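Local coordinates for ADP-ribosylating toxin CARDS (Mycoplasma pneumoniae, PDB 4TLV), which transfers ADP-ribose from NAD(+) to target proteins as a mono-ADP-ribosylating virulence factor, and causes vacuolation and other cytopathic effects in mammalian cells, at residues R33-F36 with E37-S41; T95-N98 with L99-L102; G113-E116 with M117-G121; A226-S229 with F230-D234. All blocks are in the same frame, centred on the assembly; numbering follows the deposited sequence. Where two conformers were deposited one is given.

Interaction 1: R33-F36 with E37-S41; sequences RNFF and EHILS
The N-cap of helix 35-40 is N34, whose side chain meets E37 in the first helical turn. E37 N donates to N34 OD1 at 3.0 Å and almost straight, 171° at the hydrogen, although it approaches from well above the amide plane rather than along a lone pair. N34 reaches this place with chi1 at -176°, its CG opposite the backbone N, and lays its amide against the E37 chain; the two flat groups stack with their planes only 2° apart, and N34 ND2 lies 3.5 Å from E37 CD. A water bridges the pair, donating to E37 OE2 at 2.7 Å and accepting a weak bond from N34 ND2. The other carboxylate oxygen, OE1, forms a salt bridge with R46, which should help keep the acid ionised.

In this short helix of the mono-ADP-ribosyltransferase domain, the regular bonds follow from N34 O to H38 N (3.2 Å), from F35 O to I39 N (3.0 Å) and from F36 O to L40 N (2.9 Å). One turn on, I39 lays CG1 over one face of the F35 ring, a CH-pi contact with the carbon 3.9 Å from the centroid, displaced toward the CZ rim. F35 and I39 also face helices 92-104 and 115-126, while H38 NE2 reaches E134 by a hydrogen bond.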
loop_
_atom_site.group_PDB
_atom_site.type_symbol
_atom_site.label_atom_id
_atom_site.label_comp_id
_atom_site.label_asym_id
_atom_site.label_seq_id
_atom_site.Cartn_x
_atom_site.Cartn_y
_atom_site.Cartn_z
ATOM N N ARG A 33 -6.266 19.568 15.641
ATOM C CA ARG A 33 -6.411 19.183 14.238
ATOM C C ARG A 33 -5.096 19.452 13.531
ATOM O O ARG A 33 -4.960 20.424 12.799
ATOM C CB ARG A 33 -7.568 19.942 13.562
ATOM C CG ARG A 33 -8.943 19.570 14.069
ATOM C CD ARG A 33 -10.017 20.519 13.551
ATOM N NE ARG A 33 -10.555 20.180 12.231
ATOM C CZ ARG A 33 -10.612 21.040 11.218
ATOM N NH1 ARG A 33 -10.125 22.265 11.363
ATOM N NH2 ARG A 33 -11.147 20.684 10.062
ATOM N N ASN A 34 -4.105 18.601 13.775
ATOM C CA ASN A 34 -2.788 18.798 13.181
ATOM C C ASN A 34 -2.425 17.548 12.401
ATOM O O ASN A 34 -2.229 16.485 12.997
ATOM C CB ASN A 34 -1.745 19.073 14.277
ATOM C CG ASN A 34 -0.379 19.389 13.716
ATOM O OD1 ASN A 34 0.132 18.674 12.850
ATOM N ND2 ASN A 34 0.236 20.469 14.220
ATOM N N PHE A 35 -2.347 17.665 11.077
ATOM C CA PHE A 35 -2.187 16.468 10.242
ATOM C C PHE A 35 -0.856 15.753 10.511
ATOM O O PHE A 35 -0.812 14.531 10.725
ATOM C CB PHE A 35 -2.317 16.819 8.758
ATOM C CG PHE A 35 -2.039 15.659 7.832
ATOM C CD1 PHE A 35 -2.960 14.637 7.692
ATOM C CD2 PHE A 35 -0.863 15.606 7.091
ATOM C CE1 PHE A 35 -2.705 13.571 6.830
ATOM C CE2 PHE A 35 -0.596 14.544 6.239
ATOM C CZ PHE A 35 -1.527 13.522 6.112
ATOM N N PHE A 36 0.241 16.506 10.480
ATOM C CA PHE A 36 1.548 15.891 10.663
ATOM C C PHE A 36 1.721 15.255 12.044
ATOM O O PHE A 36 2.309 14.176 12.160
ATOM C CB PHE A 36 2.686 16.875 10.360
ATOM C CG PHE A 36 2.924 17.081 8.887
ATOM C CD1 PHE A 36 3.770 16.242 8.185
ATOM C CD2 PHE A 36 2.286 18.096 8.206
ATOM C CE1 PHE A 36 3.983 16.425 6.820
ATOM C CE2 PHE A 36 2.492 18.284 6.852
ATOM C CZ PHE A 36 3.341 17.455 6.162
ATOM N N GLU A 37 1.222 15.913 13.092
ATOM C CA GLU A 37 1.322 15.335 14.438
ATOM C C GLU A 37 0.542 14.024 14.549
ATOM O O GLU A 37 0.912 13.132 15.320
ATOM C CB GLU A 37 0.822 16.322 15.505
ATOM C CG GLU A 37 1.801 17.476 15.745
ATOM C CD GLU A 37 1.330 18.436 16.830
ATOM O OE1 GLU A 37 0.205 18.263 17.344
ATOM O OE2 GLU A 37 2.088 19.368 17.169
ATOM N N HIS A 38 -0.551 13.926 13.800
ATOM C CA HIS A 38 -1.365 12.713 13.812
ATOM C C HIS A 38 -0.661 11.557 13.096
ATOM O O HIS A 38 -0.662 10.414 13.575
ATOM C CB HIS A 38 -2.724 12.969 13.160
ATOM C CG HIS A 38 -3.530 11.727 12.990
ATOM N ND1 HIS A 38 -4.036 11.023 14.064
ATOM C CD2 HIS A 38 -3.860 11.024 11.880
ATOM C CE1 HIS A 38 -4.658 9.944 13.618
ATOM N NE2 HIS A 38 -4.573 9.926 12.296
ATOM N N ILE A 39 -0.072 11.854 11.943
ATOM C CA ILE A 39 0.682 10.868 11.174
ATOM C C ILE A 39 1.919 10.413 11.953
ATOM O O ILE A 39 2.274 9.224 11.946
ATOM C CB ILE A 39 1.143 11.448 9.811
ATOM C CG1 ILE A 39 -0.068 11.721 8.915
ATOM C CG2 ILE A 39 2.100 10.498 9.124
ATOM C CD1 ILE A 39 -0.959 10.497 8.700
ATOM N N LEU A 40 2.567 11.355 12.638
ATOM C CA LEU A 40 3.835 11.061 13.315
ATOM C C LEU A 40 3.687 10.761 14.809
ATOM O O LEU A 40 4.680 10.535 15.507
ATOM C CB LEU A 40 4.819 12.222 13.112
ATOM C CG LEU A 40 5.155 12.575 11.667
ATOM C CD1 LEU A 40 5.991 13.853 11.616
ATOM C CD2 LEU A 40 5.911 11.404 11.036
ATOM N N SER A 41 2.449 10.776 15.300
ATOM C CA SER A 41 2.156 10.506 16.712
ATOM C C SER A 41 2.959 11.407 17.664
ATOM O O SER A 41 3.392 10.969 18.727
ATOM C CB SER A 41 2.381 9.031 17.075
ATOM O OG SER A 41 1.619 8.151 16.243
HETATM O O HOH W 1 3.348 20.654 15.165
#

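Interaction 2: T95-N98 with L99-L102; sequences TGEN and LLDL
The N98 amide and the D101 carboxylate are the flat groups here, joined through water and not directly. N98 turns its nitrogen toward L102, with ND2 3.8 Å from the methyl CD1, and its oxygen toward a water that donates to OD1 at 2.8 Å. The same water donates a second hydrogen bond, to D101 OD2 at 2.7 Å, so it bridges two acceptors whose own separation, N98 OD1 to D101 OD2, is 4.5 Å. P196, in a loop, touches the N98 side chain as well. Chi1 near 180° in both residues (-172° for N98, 177° for D101) swings the two chains to the side where one water can reach both oxygens.

All of this sits on the regular alpha-helix 92-104 of the mono-ADP-ribosyltransferase domain. Consecutive i to i+4 bonds run from T95 O to L99 N, from G96 O to L100 N, from E97 O to D101 N (3.0 Å) and from N98 O to L102 N (2.9 Å). The leucine side chains fold back along the helix: L99 CG lies 3.4 Å from T95 O, and L102 CG the same distance from N98 O. L99 then packs on F35 and F36 of helix 35-40, while L100 meets helix 115-126.

The acids find their other partners outside this turn. E97 makes salt bridges with R126 and R93, and D101 OD1 is hydrogen-bonded to Q105 and to S529. With OD2 taking the water, the buried D101 carboxylate has three partners, which probably lets it stay charged while it ties this helix of the catalytic domain to the D3 domain through S529.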
loop_
_atom_site.group_PDB
_atom_site.type_symbol
_atom_site.label_atom_id
_atom_site.label_comp_id
_atom_site.label_asym_id
_atom_site.label_seq_id
_atom_site.Cartn_x
_atom_site.Cartn_y
_atom_site.Cartn_z
ATOM N N THR A 95 -4.024 13.273 1.336
ATOM C CA THR A 95 -3.894 14.530 2.059
ATOM C C THR A 95 -2.426 14.972 2.052
ATOM O O THR A 95 -2.114 16.142 1.806
ATOM C CB THR A 95 -4.443 14.412 3.512
ATOM O OG1 THR A 95 -5.860 14.205 3.468
ATOM C CG2 THR A 95 -4.150 15.693 4.324
ATOM N N GLY A 96 -1.522 14.027 2.302
ATOM C CA GLY A 96 -0.098 14.310 2.311
ATOM C C GLY A 96 0.420 14.725 0.944
ATOM O O GLY A 96 1.213 15.652 0.839
ATOM N N GLU A 97 -0.032 14.059 -0.110
ATOM C CA GLU A 97 0.414 14.415 -1.457
ATOM C C GLU A 97 -0.019 15.831 -1.857
ATOM O O GLU A 97 0.692 16.548 -2.573
ATOM C CB GLU A 97 -0.124 13.426 -2.483
ATOM C CG GLU A 97 0.456 12.017 -2.339
ATOM C CD GLU A 97 1.967 12.011 -2.380
ATOM O OE1 GLU A 97 2.545 12.342 -3.451
ATOM O OE2 GLU A 97 2.583 11.680 -1.342
ATOM N N ASN A 98 -1.208 16.215 -1.420
ATOM C CA ASN A 98 -1.715 17.549 -1.688
ATOM C C ASN A 98 -0.831 18.585 -0.986
ATOM O O ASN A 98 -0.451 19.605 -1.579
ATOM C CB ASN A 98 -3.199 17.663 -1.262
ATOM C CG ASN A 98 -3.831 18.977 -1.690
ATOM O OD1 ASN A 98 -3.893 19.288 -2.876
ATOM N ND2 ASN A 98 -4.289 19.764 -0.715
ATOM N N LEU A 99 -0.476 18.306 0.259
ATOM C CA LEU A 99 0.412 19.182 1.027
ATOM C C LEU A 99 1.807 19.290 0.388
ATOM O O LEU A 99 2.396 20.372 0.347
ATOM C CB LEU A 99 0.497 18.730 2.492
ATOM C CG LEU A 99 -0.802 18.876 3.300
ATOM C CD1 LEU A 99 -0.592 18.429 4.720
ATOM C CD2 LEU A 99 -1.330 20.317 3.267
ATOM N N LEU A 100 2.317 18.181 -0.140
ATOM C CA LEU A 100 3.591 18.211 -0.857
ATOM C C LEU A 100 3.498 19.147 -2.064
ATOM O O LEU A 100 4.354 20.006 -2.263
ATOM C CB LEU A 100 3.994 16.808 -1.317
ATOM C CG LEU A 100 5.251 16.818 -2.197
ATOM C CD1 LEU A 100 6.481 17.232 -1.397
ATOM C CD2 LEU A 100 5.426 15.421 -2.828
ATOM N N ASP A 101 2.455 18.961 -2.865
ATOM C CA ASP A 101 2.174 19.819 -4.007
ATOM C C ASP A 101 2.183 21.296 -3.578
ATOM O O ASP A 101 2.935 22.095 -4.118
ATOM C CB ASP A 101 0.814 19.424 -4.585
ATOM C CG ASP A 101 0.373 20.296 -5.742
ATOM O OD1 ASP A 101 1.233 20.847 -6.462
ATOM O OD2 ASP A 101 -0.857 20.397 -5.956
ATOM N N LEU A 102 1.363 21.651 -2.595
ATOM C CA LEU A 102 1.313 23.037 -2.136
ATOM C C LEU A 102 2.696 23.550 -1.697
ATOM O O LEU A 102 3.079 24.671 -2.033
ATOM C CB LEU A 102 0.282 23.207 -1.026
ATOM C CG LEU A 102 -1.164 22.916 -1.464
ATOM C CD1 LEU A 102 -2.050 22.820 -0.269
ATOM C CD2 LEU A 102 -1.672 23.978 -2.441
HETATM O O HOH W 2 -2.632 18.566 -5.230
#

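Interaction 3: G113-E116 with M117-G121; sequences GDRE and MAQMG. With GOL (glycerol), chain J.
D114 has its CG wedged between the backbone N and the carbonyl carbon (chi1 60°), which swings OD1 in front of M117 N; R115, extended as far as CD, then bends at chi3 (75°) so that its aliphatic part runs beside Q119 and NE turns to a bound glycerol. D114 is thus the N-cap of helix 115-126 in the mono-ADP-ribosyltransferase domain. M117 N donates to D114 OD1 at 3.0 Å and 168°, meeting the oxygen nearly in line with its C-O bond, and the backbone takes over with A118 N to D114 O, Q119 N to R115 O and M120 N to E116 O. The M117 side chain crosses D114 at about a right angle: its CG comes within 3.2 Å of D114 OD1, and its SD sits 3.8 Å from G113 CA, so the thioether passes across the start of the helix.

On the next face of the turn R115 and Q119 lie side by side, pointing the same way, with Q119 OE1 3.4 Å from R115 CG. OE1 has its polar partner in R104, and R115 NH1 bonds to M103 O, both near the end of helix 92-104. R115 NE lies close to R104 NH1 as well, a pair of like charges. The glycerol, probably from the crystallisation liquor, bridges R115 NE and Q119 NE2 and also bonds R104 and E522. R115 NE donates to its O1 at 3.0 Å, near the guanidinium plane, whereas Q119 NE2 reaches O2 through a weak bond of 3.3 Å.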
loop_
_atom_site.group_PDB
_atom_site.type_symbol
_atom_site.label_atom_id
_atom_site.label_comp_id
_atom_site.label_asym_id
_atom_site.label_seq_id
_atom_site.Cartn_x
_atom_site.Cartn_y
_atom_site.Cartn_z
ATOM N N GLY A 113 8.337 24.843 12.032
ATOM C CA GLY A 113 9.091 23.968 11.149
ATOM C C GLY A 113 9.317 24.559 9.767
ATOM O O GLY A 113 9.192 25.768 9.563
ATOM N N ASP A 114 9.653 23.704 8.807
ATOM C CA ASP A 114 9.946 24.153 7.450
ATOM C C ASP A 114 9.704 23.051 6.424
ATOM O O ASP A 114 9.341 21.941 6.785
ATOM C CB ASP A 114 11.375 24.707 7.344
ATOM C CG ASP A 114 12.463 23.676 7.710
ATOM O OD1 ASP A 114 12.247 22.445 7.589
ATOM O OD2 ASP A 114 13.571 24.111 8.100
ATOM N N ARG A 115 9.919 23.359 5.152
ATOM C CA ARG A 115 9.607 22.407 4.095
ATOM C C ARG A 115 10.465 21.131 4.152
ATOM O O ARG A 115 9.962 20.037 3.913
ATOM C CB ARG A 115 9.703 23.050 2.718
ATOM C CG ARG A 115 9.306 22.086 1.591
ATOM C CD ARG A 115 9.220 22.782 0.269
ATOM N NE ARG A 115 10.535 23.078 -0.299
ATOM C CZ ARG A 115 10.710 23.678 -1.472
ATOM N NH1 ARG A 115 9.663 24.037 -2.198
ATOM N NH2 ARG A 115 11.928 23.908 -1.931
ATOM N N GLU A 116 11.748 21.275 4.461
ATOM C CA GLU A 116 12.622 20.108 4.572
ATOM C C GLU A 116 12.058 19.126 5.602
ATOM O O GLU A 116 11.961 17.926 5.342
ATOM C CB GLU A 116 14.057 20.519 4.934
ATOM C CG GLU A 116 15.032 19.339 5.052
ATOM C CD GLU A 116 16.449 19.753 5.474
ATOM O OE1 GLU A 116 16.673 20.954 5.754
ATOM O OE2 GLU A 116 17.339 18.870 5.525
ATOM N N MET A 117 11.667 19.638 6.763
ATOM C CA MET A 117 11.070 18.801 7.795
ATOM C C MET A 117 9.747 18.181 7.346
ATOM O O MET A 117 9.472 17.016 7.633
ATOM C CB MET A 117 10.839 19.610 9.074
ATOM C CG MET A 117 12.109 20.095 9.743
ATOM S SD MET A 117 11.752 21.291 11.057
ATOM C CE MET A 117 10.806 20.306 12.235
ATOM N N ALA A 118 8.915 18.965 6.663
ATOM C CA ALA A 118 7.626 18.450 6.209
ATOM C C ALA A 118 7.834 17.314 5.212
ATOM O O ALA A 118 7.099 16.322 5.219
ATOM C CB ALA A 118 6.780 19.561 5.589
ATOM N N GLN A 119 8.833 17.458 4.349
ATOM C CA GLN A 119 9.128 16.418 3.366
ATOM C C GLN A 119 9.643 15.122 4.009
ATOM O O GLN A 119 9.409 14.022 3.488
ATOM C CB GLN A 119 10.071 16.947 2.269
ATOM C CG GLN A 119 9.324 17.924 1.348
ATOM C CD GLN A 119 10.228 18.643 0.379
ATOM O OE1 GLN A 119 9.632 19.437 -0.498
ATOM N NE2 GLN A 119 11.459 18.484 0.414
ATOM N N MET A 120 10.316 15.247 5.147
ATOM C CA MET A 120 10.679 14.071 5.933
ATOM C C MET A 120 9.421 13.390 6.455
ATOM O O MET A 120 9.328 12.160 6.467
ATOM C CB MET A 120 11.559 14.445 7.121
ATOM C CG MET A 120 12.960 14.900 6.756
ATOM S SD MET A 120 13.803 15.520 8.230
ATOM C CE MET A 120 15.397 15.940 7.516
ATOM N N GLY A 121 8.462 14.191 6.897
ATOM C CA GLY A 121 7.173 13.671 7.337
ATOM C C GLY A 121 6.427 12.958 6.212
ATOM O O GLY A 121 5.877 11.865 6.408
HETATM C C1 GOL J . 14.192 22.410 -0.257
HETATM O O1 GOL J . 13.153 22.006 0.610
HETATM C C2 GOL J . 14.785 21.206 -0.983
HETATM O O2 GOL J . 13.788 20.235 -1.216
HETATM C C3 GOL J . 15.343 21.652 -2.324
HETATM O O3 GOL J . 14.302 21.733 -3.272
#

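Interaction 4: A226-S229 with F230-D234; sequences ASLS and FACPD
F230, within the short helix 228-231, has CB 3.6 Å from S227 O, the carbonyl that starts the turn. Its CG lies anti to its own carbonyl carbon (chi1 -82°), which brings the ring back beside S227: CD1 comes to 3.4 Å from S227 OG and CE1 to 4.2 Å. The oxygen stands obliquely to the ring. Further out, the phenyl packs against Q132 and against S51 and S53 of strand 49-53.

S227, at the N-cap position, contributes its carbonyl to the turn: A231 N donates to S227 O at 3.1 Å and 167°, and F230 N adds a weak bond to the same oxygen. One residue on, C232 N donates to L228 O at 2.8 Å, as the chain leaves the helix. The C232 sulfur packs 3.9 Å from L228 CG, and A226 CB faces A231 CB at 4.4 Å.

This turn lies in the region 208-258, inferred to form the NAD(+)-binding pocket. C232 SG is oxidised to a disulfide with C249, and A231 pairs by backbone with I250, so a covalent and a hydrogen-bonded tie at adjacent residues together fix the helix end against the chain around C249.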
loop_
_atom_site.group_PDB
_atom_site.type_symbol
_atom_site.label_atom_id
_atom_site.label_comp_id
_atom_site.label_asym_id
_atom_site.label_seq_id
_atom_site.Cartn_x
_atom_site.Cartn_y
_atom_site.Cartn_z
ATOM N N ALA A 226 4.216 1.317 13.089
ATOM C CA ALA A 226 2.794 1.649 13.180
ATOM C C ALA A 226 2.666 2.998 13.877
ATOM O O ALA A 226 3.467 3.314 14.756
ATOM C CB ALA A 226 2.021 0.565 13.971
ATOM N N SER A 227 1.685 3.807 13.499
ATOM C CA SER A 227 1.438 4.989 14.326
ATOM C C SER A 227 0.744 4.557 15.603
ATOM O O SER A 227 0.074 3.519 15.656
ATOM C CB SER A 227 0.602 6.049 13.607
ATOM O OG SER A 227 -0.566 5.478 13.093
ATOM N N LEU A 228 0.897 5.361 16.640
ATOM C CA LEU A 228 0.246 5.054 17.904
ATOM C C LEU A 228 -1.287 5.109 17.808
ATOM O O LEU A 228 -1.986 4.475 18.599
ATOM C CB LEU A 228 0.775 5.971 19.012
ATOM C CG LEU A 228 2.151 5.578 19.586
ATOM C CD1 LEU A 228 3.266 5.531 18.531
ATOM C CD2 LEU A 228 2.524 6.520 20.737
ATOM N N SER A 229 -1.827 5.840 16.842
ATOM C CA SER A 229 -3.253 5.939 16.723
ATOM C C SER A 229 -3.798 4.455 16.327
ATOM O O SER A 229 -4.917 4.100 16.678
ATOM C CB SER A 229 -3.737 6.977 15.708
ATOM O OG SER A 229 -3.198 6.700 14.422
ATOM N N PHE A 230 -2.984 3.678 15.615
ATOM C CA PHE A 230 -3.320 2.287 15.311
ATOM C C PHE A 230 -2.974 1.351 16.486
ATOM O O PHE A 230 -3.805 0.539 16.917
ATOM C CB PHE A 230 -2.594 1.811 14.036
ATOM C CG PHE A 230 -3.281 2.219 12.751
ATOM C CD1 PHE A 230 -3.286 3.546 12.335
ATOM C CD2 PHE A 230 -3.916 1.280 11.958
ATOM C CE1 PHE A 230 -3.938 3.936 11.163
ATOM C CE2 PHE A 230 -4.566 1.661 10.771
ATOM C CZ PHE A 230 -4.584 2.991 10.381
ATOM N N ALA A 231 -1.749 1.459 16.991
ATOM C CA ALA A 231 -1.238 0.498 17.988
ATOM C C ALA A 231 -1.774 0.701 19.413
ATOM O O ALA A 231 -1.708 -0.222 20.239
ATOM C CB ALA A 231 0.269 0.510 18.003
ATOM N N CYS A 232 -2.269 1.904 19.707
ATOM C CA CYS A 232 -2.805 2.211 21.038
ATOM C C CYS A 232 -4.231 2.737 20.897
ATOM O O CYS A 232 -4.493 3.892 21.218
ATOM C CB CYS A 232 -1.956 3.277 21.733
ATOM S SG CYS A 232 -0.174 3.166 21.496
ATOM N N PRO A 233 -5.155 1.888 20.418
ATOM C CA PRO A 233 -6.492 2.351 20.018
ATOM C C PRO A 233 -7.309 2.867 21.194
ATOM O O PRO A 233 -8.277 3.577 20.973
ATOM C CB PRO A 233 -7.173 1.101 19.451
ATOM C CG PRO A 233 -6.292 -0.060 19.807
ATOM C CD PRO A 233 -4.947 0.443 20.210
ATOM N N ASP A 234 -6.910 2.527 22.415
ATOM C CA ASP A 234 -7.666 2.938 23.591
ATOM C C ASP A 234 -6.819 3.693 24.615
ATOM O O ASP A 234 -7.069 3.644 25.818
ATOM C CB ASP A 234 -8.348 1.721 24.192
ATOM C CG ASP A 234 -9.240 1.045 23.186
ATOM O OD1 ASP A 234 -10.279 1.637 22.865
ATOM O OD2 ASP A 234 -8.873 -0.026 22.670
#

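How the interactions relate
Interactions 1, 2 and 4 are largely buried, whereas interaction 3 lies at the surface. Helix 35-40 is the hub: F35 packs on T95 and L99 of interaction 2, and F36 on L99; F36 CE1 also reaches A118 O of interaction 3, and just past its far end S41 OG probably bonds to L228 N of interaction 4. Interactions 2 and 3 meet directly through L100 and Q119, but their nearest atoms are about 13 and 11 Å from those of interaction 4. Amide and carboxylate side chains cap helix starts in interactions 1 and 3; a water bridges side chains in interactions 1 and 2, without a capping bond in interaction 2. Interaction 4 holds a disulfide cysteine.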